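Local coordinates for protein Mono(ADP-ribosyl)transferase SpvB (Salmonella typhimurium, PDB 2GWL) that probably transfers the ADP-ribose of NAD(+) to an arginine of host actin, blocking filament assembly, through the C-terminal ADP-ribosyltransferase domain that forms this chain, at residues A[106-111]-A[150-155]; A[80-85]-A[121-126]; A[156-161]-A[191-196]; A[133-138]-A[146-151]. All coordinates share one frame; numbering follows the deposited sequence.

Contact 1. Residues A[106-111]-A[150-155]; sequences KAFMST and FPPNTK. With NAI (1,4-dihydronicotinamide adenine dinucleotide), chain B.
Met109 and Phe150 face each other as an antiparallel hydrogen-bonded pair, their side chains lying side by side and pointing the same way. Backbone bonds run both ways: Met109 N to Phe150 O, and Phe150 N to Met109 O, each 2.9 Å. Two CH-pi contacts add to the backbone bonds, one within this pair and one beside it. The Met109 chain bends at its last torsion (chi3 78°), which brings CE over one face of the Phe150 ring, 3.9 Å from its centroid. On the loop side Pro152 CD sits almost centrally above the Phe108 ring, 3.6 Å from the centroid, while Tyr10 and Ile18 of helix 2-23 also pack on Phe108. Thr111 OG1 approaches the Phe150 ring edge in its plane, 3.6 Å from CE2, and is hydrogen-bonded to Met148 O. Ser110 and Thr111 begin the Ser-Thr-Ser motif of arginine-specific ADP-ribosyltransferases, completed by Ser112; Ser110, probably an active-site residue, turns away from 150-155 and sets OG 3.2 Å from N1N of the bound NADH. Water completes the loop end. One molecule donates to Lys106 O and, at 2.7 Å, to Asn153 OD1; another lies among Ala107 O, Pro151 O and Thr154 N, accepting from that last atom at 3.1 Å.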
# COMPACT_ATOMS: atom_id res chain seq x y z
N LYS A 106 -7.62 -0.16 3.96
CA LYS A 106 -8.18 -1.48 3.86
C LYS A 106 -7.39 -2.43 2.96
O LYS A 106 -7.58 -3.65 3.07
CB LYS A 106 -9.61 -1.35 3.39
CG LYS A 106 -10.49 -0.53 4.31
CD LYS A 106 -11.89 -0.45 3.73
CE LYS A 106 -13.01 0.02 4.74
NZ LYS A 106 -14.33 -0.61 4.26
N ALA A 107 -6.58 -1.89 2.05
CA ALA A 107 -5.85 -2.74 1.10
C ALA A 107 -4.54 -3.10 1.74
O ALA A 107 -4.25 -2.63 2.83
CB ALA A 107 -5.64 -1.96 -0.16
N PHE A 108 -3.72 -3.85 1.03
CA PHE A 108 -2.33 -3.98 1.40
C PHE A 108 -1.72 -2.60 1.06
O PHE A 108 -2.10 -1.98 0.06
CB PHE A 108 -1.66 -5.06 0.58
CG PHE A 108 -2.04 -6.49 0.98
CD1 PHE A 108 -1.17 -7.23 1.75
CD2 PHE A 108 -3.17 -7.08 0.50
CE1 PHE A 108 -1.46 -8.54 2.11
CE2 PHE A 108 -3.49 -8.41 0.87
CZ PHE A 108 -2.62 -9.11 1.65
N MET A 109 -0.80 -2.12 1.89
CA MET A 109 -0.17 -0.79 1.69
C MET A 109 1.29 -0.91 1.32
O MET A 109 2.14 -1.42 2.07
CB MET A 109 -0.39 0.07 2.93
CG MET A 109 0.11 1.57 2.76
SD MET A 109 -0.12 2.41 4.27
CE MET A 109 1.26 1.87 5.33
N SER A 110 1.57 -0.48 0.08
CA SER A 110 2.90 -0.48 -0.48
C SER A 110 3.68 0.83 -0.14
O SER A 110 3.17 1.93 -0.37
CB SER A 110 2.79 -0.67 -1.99
OG SER A 110 4.06 -0.82 -2.52
N THR A 111 4.85 0.68 0.44
CA THR A 111 5.68 1.82 0.81
C THR A 111 7.11 1.51 0.36
O THR A 111 7.45 0.40 -0.03
CB THR A 111 5.67 2.07 2.32
OG1 THR A 111 6.41 1.08 3.00
CG2 THR A 111 4.30 2.18 2.93
N PHE A 150 2.60 -3.66 3.81
CA PHE A 150 1.81 -3.82 5.01
C PHE A 150 0.54 -4.59 4.64
O PHE A 150 -0.03 -4.38 3.57
CB PHE A 150 1.40 -2.49 5.65
CG PHE A 150 2.59 -1.66 6.20
CD1 PHE A 150 2.78 -1.50 7.55
CD2 PHE A 150 3.50 -1.11 5.31
CE1 PHE A 150 3.88 -0.76 8.05
CE2 PHE A 150 4.61 -0.32 5.78
CZ PHE A 150 4.81 -0.17 7.11
N PRO A 151 0.06 -5.41 5.56
CA PRO A 151 -1.18 -6.16 5.36
C PRO A 151 -2.40 -5.27 5.44
O PRO A 151 -2.30 -4.08 5.82
CB PRO A 151 -1.18 -7.20 6.53
CG PRO A 151 -0.52 -6.53 7.60
CD PRO A 151 0.60 -5.67 6.90
N PRO A 152 -3.56 -5.79 5.06
CA PRO A 152 -4.74 -4.98 5.19
C PRO A 152 -4.99 -4.41 6.58
O PRO A 152 -4.68 -5.00 7.61
CB PRO A 152 -5.85 -5.94 4.77
CG PRO A 152 -5.17 -6.89 3.85
CD PRO A 152 -3.86 -7.12 4.48
N ASN A 153 -5.57 -3.21 6.57
CA ASN A 153 -6.11 -2.55 7.75
C ASN A 153 -5.12 -1.79 8.61
O ASN A 153 -5.34 -1.60 9.81
CB ASN A 153 -6.96 -3.47 8.63
CG ASN A 153 -8.09 -4.11 7.86
OD1 ASN A 153 -8.77 -3.46 7.07
ND2 ASN A 153 -8.27 -5.40 8.06
N THR A 154 -4.07 -1.30 7.98
CA THR A 154 -3.11 -0.44 8.66
C THR A 154 -3.81 0.84 9.11
O THR A 154 -4.58 1.41 8.34
CB THR A 154 -1.97 -0.07 7.76
OG1 THR A 154 -1.35 -1.26 7.24
CG2 THR A 154 -0.93 0.74 8.51
N LYS A 155 -3.58 1.23 10.37
CA LYS A 155 -4.21 2.38 10.95
C LYS A 155 -3.17 3.49 10.99
O LYS A 155 -2.07 3.28 11.50
CB LYS A 155 -4.69 2.12 12.34
CG LYS A 155 -5.77 1.06 12.42
CD LYS A 155 -6.18 0.70 13.85
CE LYS A 155 -7.47 1.43 14.32
NZ LYS A 155 -7.87 1.01 15.73
PA NAI B . -2.20 1.19 -4.66
O1A NAI B . -1.70 0.86 -3.31
O2A NAI B . -3.27 0.26 -5.12
O5B NAI B . -2.48 2.78 -4.77
C5B NAI B . -3.77 3.17 -5.05
C4B NAI B . -3.88 4.49 -5.80
O4B NAI B . -5.28 4.41 -5.83
C3B NAI B . -3.50 5.84 -5.14
O3B NAI B . -2.47 6.59 -5.79
C2B NAI B . -4.83 6.60 -5.14
O2B NAI B . -4.91 7.50 -6.24
C1B NAI B . -5.92 5.54 -5.34
N9A NAI B . -6.68 5.22 -4.12
C8A NAI B . -8.03 4.94 -4.14
N7A NAI B . -8.45 4.74 -2.87
C5A NAI B . -7.36 4.88 -2.08
C6A NAI B . -7.27 4.77 -0.72
N6A NAI B . -8.43 4.63 -0.06
N1A NAI B . -6.04 4.96 -0.14
C2A NAI B . -4.92 5.26 -0.87
N3A NAI B . -5.02 5.38 -2.24
C4A NAI B . -6.24 5.20 -2.83
O3 NAI B . -0.96 1.10 -5.69
PN NAI B . 0.57 1.48 -5.35
O1N NAI B . 0.93 1.47 -3.89
O2N NAI B . 0.79 2.71 -6.14
O5D NAI B . 1.43 0.28 -5.96
C5D NAI B . 1.64 0.19 -7.36
C4D NAI B . 3.05 -0.35 -7.59
O4D NAI B . 4.01 0.50 -6.99
C3D NAI B . 3.23 -1.74 -6.98
O3D NAI B . 3.78 -2.59 -7.96
C2D NAI B . 4.21 -1.51 -5.85
O2D NAI B . 5.06 -2.62 -5.87
C1D NAI B . 4.94 -0.22 -6.23
N1N NAI B . 5.34 0.64 -5.09
C2N NAI B . 4.50 1.64 -4.70
C3N NAI B . 4.83 2.45 -3.62
C7N NAI B . 4.16 3.82 -3.47
O7N NAI B . 4.94 4.85 -2.94
N7N NAI B . 2.89 4.10 -3.85
C4N NAI B . 6.05 2.20 -2.96
C5N NAI B . 6.90 1.17 -3.36
C6N NAI B . 6.54 0.39 -4.45
O HOH W 1 -9.32 -4.72 4.70
O HOH W 2 -3.05 -1.45 5.09

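Contact 2. Residues A[80-85]-A[121-126]; sequences RGLKLD and TILNIY. With NAI (1,4-dihydronicotinamide adenine dinucleotide), chain B.
Leu82 and Leu123 make the apolar centre of this strand pair, their CD1 methyls meeting at 3.7 Å on the face shared with Arg80 and Thr121. The backbones are closely tied. Arg80 pairs with Leu123 and Leu82 with Thr121 through two hydrogen bonds each, and Leu82 N reaches Thr121 O at 2.7 Å in the carbonyl plane. Leu84 CD1 packs 3.7 Å from Thr121 OG1, a hydroxyl hydrogen-bonded to Arg191. Toward the nucleotide the protein packing gives way to polar grips. Arg80 starts alongside Leu123, but its chain, with CG opposite the backbone N (chi1 -178°) and extended as far as NE, carries the guanidinium out to the diphosphate. There NH1 binds O1N of NADH at 2.6 Å, in addition to Ser110 O, and NH2 binds O1A at 3.0 Å, while Leu82 CD2 lies against one guanidinium face. Gly81 holds the nicotinamide amide from both ends: its N donates to O7N at 3.0 Å, and its O accepts from N7N at 3.2 Å. At the exposed end Lys83 turns away from 121-126 and its backbone engages the nucleotide, with O taking a 2.6 Å bond from O2B of the adenosine ribose. Such an edge strand, with its arginine at the diphosphate and the next residue clamping the carboxamide, is typical of the NAD site of R-S-E ADP-ribosyltransferases.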
# COMPACT_ATOMS: atom_id res chain seq x y z
N ARG A 80 5.53 6.90 0.74
CA ARG A 80 4.52 6.51 -0.24
C ARG A 80 3.98 7.72 -1.00
O ARG A 80 3.59 8.71 -0.39
CB ARG A 80 3.42 5.78 0.54
CG ARG A 80 2.27 5.22 -0.27
CD ARG A 80 1.47 4.31 0.68
NE ARG A 80 0.12 3.96 0.20
CZ ARG A 80 -0.17 3.22 -0.89
NH1 ARG A 80 0.77 2.71 -1.66
NH2 ARG A 80 -1.46 2.99 -1.19
N GLY A 81 3.99 7.65 -2.31
CA GLY A 81 3.50 8.74 -3.17
C GLY A 81 2.09 8.35 -3.52
O GLY A 81 1.81 7.14 -3.85
N LEU A 82 1.17 9.31 -3.48
CA LEU A 82 -0.26 9.03 -3.83
C LEU A 82 -0.71 10.13 -4.76
O LEU A 82 -0.29 11.31 -4.65
CB LEU A 82 -1.22 9.01 -2.60
CG LEU A 82 -1.13 7.99 -1.44
CD1 LEU A 82 -2.24 8.23 -0.42
CD2 LEU A 82 -1.18 6.54 -1.90
N LYS A 83 -1.65 9.80 -5.64
CA LYS A 83 -2.34 10.79 -6.43
C LYS A 83 -3.69 10.96 -5.76
O LYS A 83 -4.55 10.08 -5.88
CB LYS A 83 -2.55 10.29 -7.84
CG LYS A 83 -3.25 11.26 -8.73
CD LYS A 83 -3.38 10.68 -10.15
CE LYS A 83 -3.10 11.72 -11.23
NZ LYS A 83 -2.97 11.09 -12.56
N LEU A 84 -3.85 12.06 -5.04
CA LEU A 84 -5.10 12.34 -4.33
C LEU A 84 -5.95 13.48 -4.89
O LEU A 84 -7.07 13.70 -4.44
CB LEU A 84 -4.81 12.62 -2.89
CG LEU A 84 -4.31 11.52 -1.97
CD1 LEU A 84 -4.16 12.10 -0.61
CD2 LEU A 84 -5.19 10.26 -1.96
N ASP A 85 -5.44 14.20 -5.87
CA ASP A 85 -6.17 15.33 -6.40
C ASP A 85 -7.05 14.97 -7.58
O ASP A 85 -7.51 15.85 -8.27
CB ASP A 85 -5.20 16.45 -6.78
CG ASP A 85 -4.54 17.10 -5.57
OD1 ASP A 85 -5.25 17.44 -4.60
OD2 ASP A 85 -3.33 17.29 -5.59
N THR A 121 0.86 13.96 -3.75
CA THR A 121 0.94 13.74 -2.29
C THR A 121 2.07 12.80 -1.95
O THR A 121 2.11 11.61 -2.41
CB THR A 121 -0.36 13.16 -1.79
OG1 THR A 121 -1.40 14.06 -2.17
CG2 THR A 121 -0.35 12.94 -0.31
N ILE A 122 2.97 13.28 -1.10
CA ILE A 122 4.02 12.46 -0.51
C ILE A 122 3.70 12.18 0.92
O ILE A 122 3.50 13.10 1.74
CB ILE A 122 5.46 13.06 -0.55
CG1 ILE A 122 5.92 13.49 -1.95
CG2 ILE A 122 6.43 12.09 0.08
CD1 ILE A 122 5.62 12.51 -3.01
N LEU A 123 3.60 10.88 1.24
CA LEU A 123 3.40 10.42 2.62
C LEU A 123 4.70 10.09 3.25
O LEU A 123 5.52 9.35 2.69
CB LEU A 123 2.47 9.15 2.66
CG LEU A 123 1.16 9.30 1.91
CD1 LEU A 123 0.37 8.00 2.13
CD2 LEU A 123 0.32 10.46 2.41
N ASN A 124 4.91 10.66 4.42
CA ASN A 124 6.07 10.48 5.26
C ASN A 124 5.54 9.77 6.46
O ASN A 124 4.79 10.34 7.29
CB ASN A 124 6.68 11.86 5.60
CG ASN A 124 7.88 11.78 6.46
OD1 ASN A 124 8.80 11.02 6.19
ND2 ASN A 124 7.93 12.65 7.49
N ILE A 125 5.81 8.45 6.48
CA ILE A 125 5.09 7.54 7.43
C ILE A 125 6.04 7.02 8.48
O ILE A 125 6.91 6.20 8.21
CB ILE A 125 4.47 6.32 6.68
CG1 ILE A 125 3.62 6.81 5.55
CG2 ILE A 125 3.68 5.51 7.71
CD1 ILE A 125 3.07 5.80 4.60
N TYR A 126 5.89 7.52 9.71
CA TYR A 126 6.65 7.05 10.82
C TYR A 126 6.10 5.74 11.38
O TYR A 126 4.89 5.52 11.42
CB TYR A 126 6.68 8.08 11.92
CG TYR A 126 7.40 9.30 11.44
CD1 TYR A 126 8.78 9.30 11.31
CD2 TYR A 126 6.69 10.42 11.06
CE1 TYR A 126 9.46 10.43 10.85
CE2 TYR A 126 7.35 11.56 10.61
CZ TYR A 126 8.76 11.55 10.52
OH TYR A 126 9.46 12.63 10.02
PA NAI B . -2.20 1.19 -4.66
O1A NAI B . -1.70 0.86 -3.31
O2A NAI B . -3.27 0.26 -5.12
O5B NAI B . -2.48 2.78 -4.77
C5B NAI B . -3.77 3.17 -5.05
C4B NAI B . -3.88 4.49 -5.80
O4B NAI B . -5.28 4.41 -5.83
C3B NAI B . -3.50 5.84 -5.14
O3B NAI B . -2.47 6.59 -5.79
C2B NAI B . -4.83 6.60 -5.14
O2B NAI B . -4.91 7.50 -6.24
C1B NAI B . -5.92 5.54 -5.34
N9A NAI B . -6.68 5.22 -4.12
C8A NAI B . -8.03 4.94 -4.14
N7A NAI B . -8.45 4.74 -2.87
C5A NAI B . -7.36 4.88 -2.08
C6A NAI B . -7.27 4.77 -0.72
N6A NAI B . -8.43 4.63 -0.06
N1A NAI B . -6.04 4.96 -0.14
C2A NAI B . -4.92 5.26 -0.87
N3A NAI B . -5.02 5.38 -2.24
C4A NAI B . -6.24 5.20 -2.83
O3 NAI B . -0.96 1.10 -5.69
PN NAI B . 0.57 1.48 -5.35
O1N NAI B . 0.93 1.47 -3.89
O2N NAI B . 0.79 2.71 -6.14
O5D NAI B . 1.43 0.28 -5.96
C5D NAI B . 1.64 0.19 -7.36
C4D NAI B . 3.05 -0.35 -7.59
O4D NAI B . 4.01 0.50 -6.99
C3D NAI B . 3.23 -1.74 -6.98
O3D NAI B . 3.78 -2.59 -7.96
C2D NAI B . 4.21 -1.51 -5.85
O2D NAI B . 5.06 -2.62 -5.87
C1D NAI B . 4.94 -0.22 -6.23
N1N NAI B . 5.34 0.64 -5.09
C2N NAI B . 4.50 1.64 -4.70
C3N NAI B . 4.83 2.45 -3.62
C7N NAI B . 4.16 3.82 -3.47
O7N NAI B . 4.94 4.85 -2.94
N7N NAI B . 2.89 4.10 -3.85
C4N NAI B . 6.05 2.20 -2.96
C5N NAI B . 6.90 1.17 -3.36
C6N NAI B . 6.54 0.39 -4.45

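Contact 3. Residues A[156-161]-A[191-196]; sequences LKIESI and RIINMR
A classic beta bulge interrupts the antiparallel pairing of strands 154-163 and 191-197: Glu159 and Ser160 both face Asn194. Asn194 O accepts from Glu159 N at 2.8 Å and from Ser160 N at 3.2 Å, so a single carbonyl serves two successive amides and the register shifts by one residue. Regular pairing continues before the bulge, where Lys157 N meets Arg196 O at 2.8 Å, and after it, where Asn194 N meets Ser160 O. The bulge also lets Glu159 lean toward the partner strand. The Arg196 chain bends at chi3 (-56°) to bring NE against Glu159 OE1 at 2.7 Å, a salt bridge on the syn side and within the guanidinium plane, and a weak bond joins Arg196 NH2 to Glu159 OE2. The two flat groups are nevertheless turned 52° apart, and Arg196 NH1 has a second acidic partner in Glu128. These strands lie inside the five-stranded mixed sheet of the ADP-ribosyltransferase fold, with 121-126 along the other side of 191-197. The Asn194 amide links both neighbouring strands: ND2 donates to Ser160 OG at 2.9 Å, tilted 17° from the amide plane, and also to Gln172, while OD1 accepts from Asn124. The opposite sheet face, bearing Ile158, Ile161, Ile193 and Met195, is apolar. Ile158 CG2 meets Ile193 CG2 at 3.9 Å; Tyr96 of helix 90-96 closes over Leu156, Ile193 and Met195.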
# COMPACT_ATOMS: atom_id res chain seq x y z
N LEU A 156 -3.52 4.65 10.45
CA LEU A 156 -2.55 5.76 10.22
C LEU A 156 -3.09 7.00 10.91
O LEU A 156 -4.29 7.32 10.79
CB LEU A 156 -2.39 6.02 8.76
CG LEU A 156 -1.97 4.80 7.92
CD1 LEU A 156 -2.40 4.96 6.49
CD2 LEU A 156 -0.48 4.69 8.03
N LYS A 157 -2.25 7.64 11.68
CA LYS A 157 -2.63 8.95 12.28
C LYS A 157 -2.08 10.09 11.43
O LYS A 157 -0.92 10.05 11.05
CB LYS A 157 -2.10 9.12 13.69
CG LYS A 157 -2.61 10.44 14.27
CD LYS A 157 -2.28 10.60 15.69
CE LYS A 157 -1.09 11.50 15.95
NZ LYS A 157 -0.90 11.78 17.43
N ILE A 158 -2.91 11.09 11.11
CA ILE A 158 -2.44 12.24 10.33
C ILE A 158 -1.88 13.26 11.32
O ILE A 158 -2.59 13.80 12.19
CB ILE A 158 -3.57 12.94 9.52
CG1 ILE A 158 -4.35 12.00 8.60
CG2 ILE A 158 -3.00 14.15 8.75
CD1 ILE A 158 -3.51 11.22 7.69
N GLU A 159 -0.57 13.44 11.27
CA GLU A 159 0.11 14.29 12.27
C GLU A 159 0.25 15.75 11.81
O GLU A 159 -0.07 16.68 12.56
CB GLU A 159 1.47 13.71 12.60
CG GLU A 159 1.30 12.41 13.29
CD GLU A 159 2.51 11.91 13.97
OE1 GLU A 159 2.34 11.36 15.09
OE2 GLU A 159 3.60 11.96 13.36
N SER A 160 0.72 15.96 10.59
CA SER A 160 0.75 17.32 10.05
C SER A 160 0.69 17.23 8.55
O SER A 160 1.09 16.22 7.95
CB SER A 160 2.00 18.07 10.54
OG SER A 160 3.16 17.48 10.02
N ILE A 161 0.14 18.28 7.94
CA ILE A 161 0.05 18.41 6.52
C ILE A 161 0.81 19.65 6.08
O ILE A 161 0.62 20.72 6.65
CB ILE A 161 -1.40 18.58 5.99
CG1 ILE A 161 -2.31 17.41 6.32
CG2 ILE A 161 -1.39 18.75 4.48
CD1 ILE A 161 -3.16 17.61 7.50
N ARG A 191 1.58 18.48 -1.71
CA ARG A 191 1.62 18.37 -0.27
C ARG A 191 2.46 17.21 0.20
O ARG A 191 2.63 16.16 -0.46
CB ARG A 191 0.20 18.23 0.31
CG ARG A 191 -0.47 16.89 -0.08
CD ARG A 191 -1.89 16.80 0.35
NE ARG A 191 -2.80 17.69 -0.38
CZ ARG A 191 -3.17 17.58 -1.65
NH1 ARG A 191 -2.76 16.59 -2.38
NH2 ARG A 191 -4.01 18.47 -2.17
N ILE A 192 2.98 17.40 1.39
CA ILE A 192 3.52 16.35 2.22
C ILE A 192 2.58 16.12 3.36
O ILE A 192 2.13 17.05 4.05
CB ILE A 192 4.95 16.68 2.72
CG1 ILE A 192 5.86 16.88 1.52
CG2 ILE A 192 5.50 15.66 3.63
CD1 ILE A 192 7.12 17.78 1.85
N ILE A 193 2.30 14.83 3.65
CA ILE A 193 1.55 14.43 4.81
C ILE A 193 2.41 13.58 5.73
O ILE A 193 2.92 12.54 5.32
CB ILE A 193 0.24 13.71 4.45
CG1 ILE A 193 -0.53 14.60 3.46
CG2 ILE A 193 -0.61 13.52 5.67
CD1 ILE A 193 -1.79 13.96 3.04
N ASN A 194 2.59 14.07 6.94
CA ASN A 194 3.34 13.39 7.99
C ASN A 194 2.33 12.57 8.76
O ASN A 194 1.32 13.12 9.28
CB ASN A 194 4.06 14.38 8.87
CG ASN A 194 5.11 15.13 8.12
OD1 ASN A 194 6.05 14.50 7.57
ND2 ASN A 194 4.93 16.47 8.01
N MET A 195 2.58 11.27 8.78
CA MET A 195 1.66 10.27 9.36
C MET A 195 2.41 9.32 10.25
O MET A 195 3.63 9.24 10.21
CB MET A 195 1.01 9.41 8.28
CG MET A 195 0.47 10.08 7.13
SD MET A 195 -0.16 8.83 6.01
CE MET A 195 -1.87 9.12 6.15
N ARG A 196 1.66 8.56 11.06
CA ARG A 196 2.25 7.60 11.94
C ARG A 196 1.40 6.34 11.91
O ARG A 196 0.19 6.42 12.07
CB ARG A 196 2.30 8.12 13.37
CG ARG A 196 2.98 7.23 14.39
CD ARG A 196 3.22 7.99 15.72
NE ARG A 196 3.97 9.19 15.43
CZ ARG A 196 5.28 9.22 15.19
NH1 ARG A 196 6.02 8.12 15.32
NH2 ARG A 196 5.86 10.39 14.86

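Contact 4. Residues A[133-138]-A[146-151]; sequences GRILGD and AEMLFP. With NAI (1,4-dihydronicotinamide adenine dinucleotide), chain B.
Leu136 and Glu147 lie side by side and point the same way at the end of the antiparallel pairing of strands 134-135 and 148-150, in the three-stranded sheet beside the NAD site. Leu136 CD1 touches the Glu147 carboxylate carbon CD at 3.7 Å. Fully stretched from the backbone (chi1 177°, chi2 170°), Glu147 runs past this methyl to the nicotinamide ribose, where OE1 accepts from O2D of NADH at 2.7 Å. OE2 is hydrogen-bonded to Ser110 OG, so both oxygens are engaged; Glu147 is probably the active-site glutamate of the family. Ile135 instead crosses Met148 at about a right angle, its CD1 3.9 Å from Met148 CB. The Leu136 and Leu149 side chains meet at a slant, CD2 of Leu136 against CB of Leu149, and Leu7 of helix 2-23 packs on both leucines. Backbone bonds link Arg134 with Leu149 in both directions, and Leu136 N with Glu147 O. Gly133 CA lies over one face of the Phe150 ring, 3.5 Å from its centroid and 15° off the normal.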
# COMPACT_ATOMS: atom_id res chain seq x y z
N GLY A 133 4.72 -4.07 8.89
CA GLY A 133 5.29 -3.92 7.60
C GLY A 133 6.48 -4.78 7.43
O GLY A 133 7.23 -5.01 8.40
N ARG A 134 6.70 -5.23 6.19
CA ARG A 134 7.81 -6.13 5.92
C ARG A 134 8.44 -5.84 4.61
O ARG A 134 7.77 -5.68 3.61
CB ARG A 134 7.41 -7.65 5.93
CG ARG A 134 6.85 -8.17 7.20
CD ARG A 134 7.92 -8.35 8.26
NE ARG A 134 7.31 -8.90 9.45
CZ ARG A 134 6.78 -8.20 10.46
NH1 ARG A 134 6.80 -6.88 10.47
NH2 ARG A 134 6.25 -8.84 11.50
N ILE A 135 9.77 -5.78 4.60
CA ILE A 135 10.55 -5.65 3.38
C ILE A 135 10.40 -6.88 2.49
O ILE A 135 10.64 -8.01 2.94
CB ILE A 135 12.06 -5.44 3.71
CG1 ILE A 135 12.30 -4.09 4.44
CG2 ILE A 135 12.92 -5.53 2.45
CD1 ILE A 135 12.03 -2.88 3.60
N LEU A 136 10.05 -6.70 1.22
CA LEU A 136 9.80 -7.89 0.36
C LEU A 136 11.03 -8.55 -0.13
O LEU A 136 11.08 -9.77 -0.23
CB LEU A 136 8.95 -7.54 -0.86
CG LEU A 136 7.55 -7.05 -0.55
CD1 LEU A 136 6.81 -6.76 -1.82
CD2 LEU A 136 6.76 -8.11 0.28
N GLY A 137 12.04 -7.77 -0.47
CA GLY A 137 13.29 -8.33 -0.97
C GLY A 137 13.02 -9.18 -2.22
O GLY A 137 12.27 -8.75 -3.12
N ASP A 138 13.63 -10.35 -2.27
CA ASP A 138 13.50 -11.23 -3.43
C ASP A 138 12.13 -11.92 -3.57
O ASP A 138 11.87 -12.55 -4.58
CB ASP A 138 14.63 -12.26 -3.46
CG ASP A 138 15.91 -11.70 -4.06
OD1 ASP A 138 16.08 -10.44 -4.05
OD2 ASP A 138 16.74 -12.50 -4.53
N ALA A 146 13.48 -1.22 -3.44
CA ALA A 146 12.96 -1.73 -2.20
C ALA A 146 11.48 -1.39 -1.96
O ALA A 146 10.93 -0.36 -2.40
CB ALA A 146 13.83 -1.31 -1.02
N GLU A 147 10.83 -2.32 -1.26
CA GLU A 147 9.40 -2.21 -0.91
C GLU A 147 9.12 -2.82 0.45
O GLU A 147 9.40 -3.99 0.72
CB GLU A 147 8.50 -2.85 -1.98
CG GLU A 147 7.02 -2.82 -1.61
CD GLU A 147 6.07 -3.22 -2.71
OE1 GLU A 147 6.51 -3.61 -3.79
OE2 GLU A 147 4.87 -3.18 -2.46
N MET A 148 8.55 -2.01 1.33
CA MET A 148 7.99 -2.49 2.56
C MET A 148 6.46 -2.54 2.36
O MET A 148 5.81 -1.54 2.14
CB MET A 148 8.33 -1.58 3.74
CG MET A 148 7.74 -2.12 5.01
SD MET A 148 8.25 -1.39 6.51
CE MET A 148 9.86 -2.04 6.86
N LEU A 149 5.89 -3.74 2.45
CA LEU A 149 4.46 -3.94 2.31
C LEU A 149 3.81 -4.17 3.67
O LEU A 149 4.36 -4.84 4.53
CB LEU A 149 4.18 -5.15 1.39
CG LEU A 149 2.75 -5.43 0.85
CD1 LEU A 149 2.18 -4.39 -0.20
CD2 LEU A 149 2.72 -6.81 0.21
N PHE A 150 2.60 -3.66 3.81
CA PHE A 150 1.81 -3.82 5.01
C PHE A 150 0.54 -4.59 4.64
O PHE A 150 -0.03 -4.38 3.57
CB PHE A 150 1.40 -2.49 5.65
CG PHE A 150 2.59 -1.66 6.20
CD1 PHE A 150 2.78 -1.50 7.55
CD2 PHE A 150 3.50 -1.11 5.31
CE1 PHE A 150 3.88 -0.76 8.05
CE2 PHE A 150 4.61 -0.32 5.78
CZ PHE A 150 4.81 -0.17 7.11
N PRO A 151 0.06 -5.41 5.56
CA PRO A 151 -1.18 -6.16 5.36
C PRO A 151 -2.40 -5.27 5.44
O PRO A 151 -2.30 -4.08 5.82
CB PRO A 151 -1.18 -7.20 6.53
CG PRO A 151 -0.52 -6.53 7.60
CD PRO A 151 0.60 -5.67 6.90
PA NAI B . -2.20 1.19 -4.66
O1A NAI B . -1.70 0.86 -3.31
O2A NAI B . -3.27 0.26 -5.12
O5B NAI B . -2.48 2.78 -4.77
C5B NAI B . -3.77 3.17 -5.05
C4B NAI B . -3.88 4.49 -5.80
O4B NAI B . -5.28 4.41 -5.83
C3B NAI B . -3.50 5.84 -5.14
O3B NAI B . -2.47 6.59 -5.79
C2B NAI B . -4.83 6.60 -5.14
O2B NAI B . -4.91 7.50 -6.24
C1B NAI B . -5.92 5.54 -5.34
N9A NAI B . -6.68 5.22 -4.12
C8A NAI B . -8.03 4.94 -4.14
N7A NAI B . -8.45 4.74 -2.87
C5A NAI B . -7.36 4.88 -2.08
C6A NAI B . -7.27 4.77 -0.72
N6A NAI B . -8.43 4.63 -0.06
N1A NAI B . -6.04 4.96 -0.14
C2A NAI B . -4.92 5.26 -0.87
N3A NAI B . -5.02 5.38 -2.24
C4A NAI B . -6.24 5.20 -2.83
O3 NAI B . -0.96 1.10 -5.69
PN NAI B . 0.57 1.48 -5.35
O1N NAI B . 0.93 1.47 -3.89
O2N NAI B . 0.79 2.71 -6.14
O5D NAI B . 1.43 0.28 -5.96
C5D NAI B . 1.64 0.19 -7.36
C4D NAI B . 3.05 -0.35 -7.59
O4D NAI B . 4.01 0.50 -6.99
C3D NAI B . 3.23 -1.74 -6.98
O3D NAI B . 3.78 -2.59 -7.96
C2D NAI B . 4.21 -1.51 -5.85
O2D NAI B . 5.06 -2.62 -5.87
C1D NAI B . 4.94 -0.22 -6.23
N1N NAI B . 5.34 0.64 -5.09
C2N NAI B . 4.50 1.64 -4.70
C3N NAI B . 4.83 2.45 -3.62
C7N NAI B . 4.16 3.82 -3.47
O7N NAI B . 4.94 4.85 -2.94
N7N NAI B . 2.89 4.10 -3.85
C4N NAI B . 6.05 2.20 -2.96
C5N NAI B . 6.90 1.17 -3.36
C6N NAI B . 6.54 0.39 -4.45
O HOH W 3 12.31 -4.95 -1.09

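From the N terminus, strand 77-82 opens contact 2, which closes when 121-126 pairs beside it. Segment 106-111 starts inside that loop but finds its partner only at 150-155, so contacts 1 and 2 cross. Contact 4, a short hairpin-like closure from 133-138 to 146-151, nests within the span of contact 1 and ends on the same residues, Phe150 and Pro151. Contact 3 follows in series, joining 156-161 to 191-196 near the C terminus. Contacts 2 and 3 belong to the five-stranded sheet and meet where 121-126 pairs with 191-197; contact 4 lies in the three-stranded sheet. Contact 1 joins the two sheets through strand 109-111 and the start of strand 154-163, and brings contacts 2 and 4 together at the NAD site.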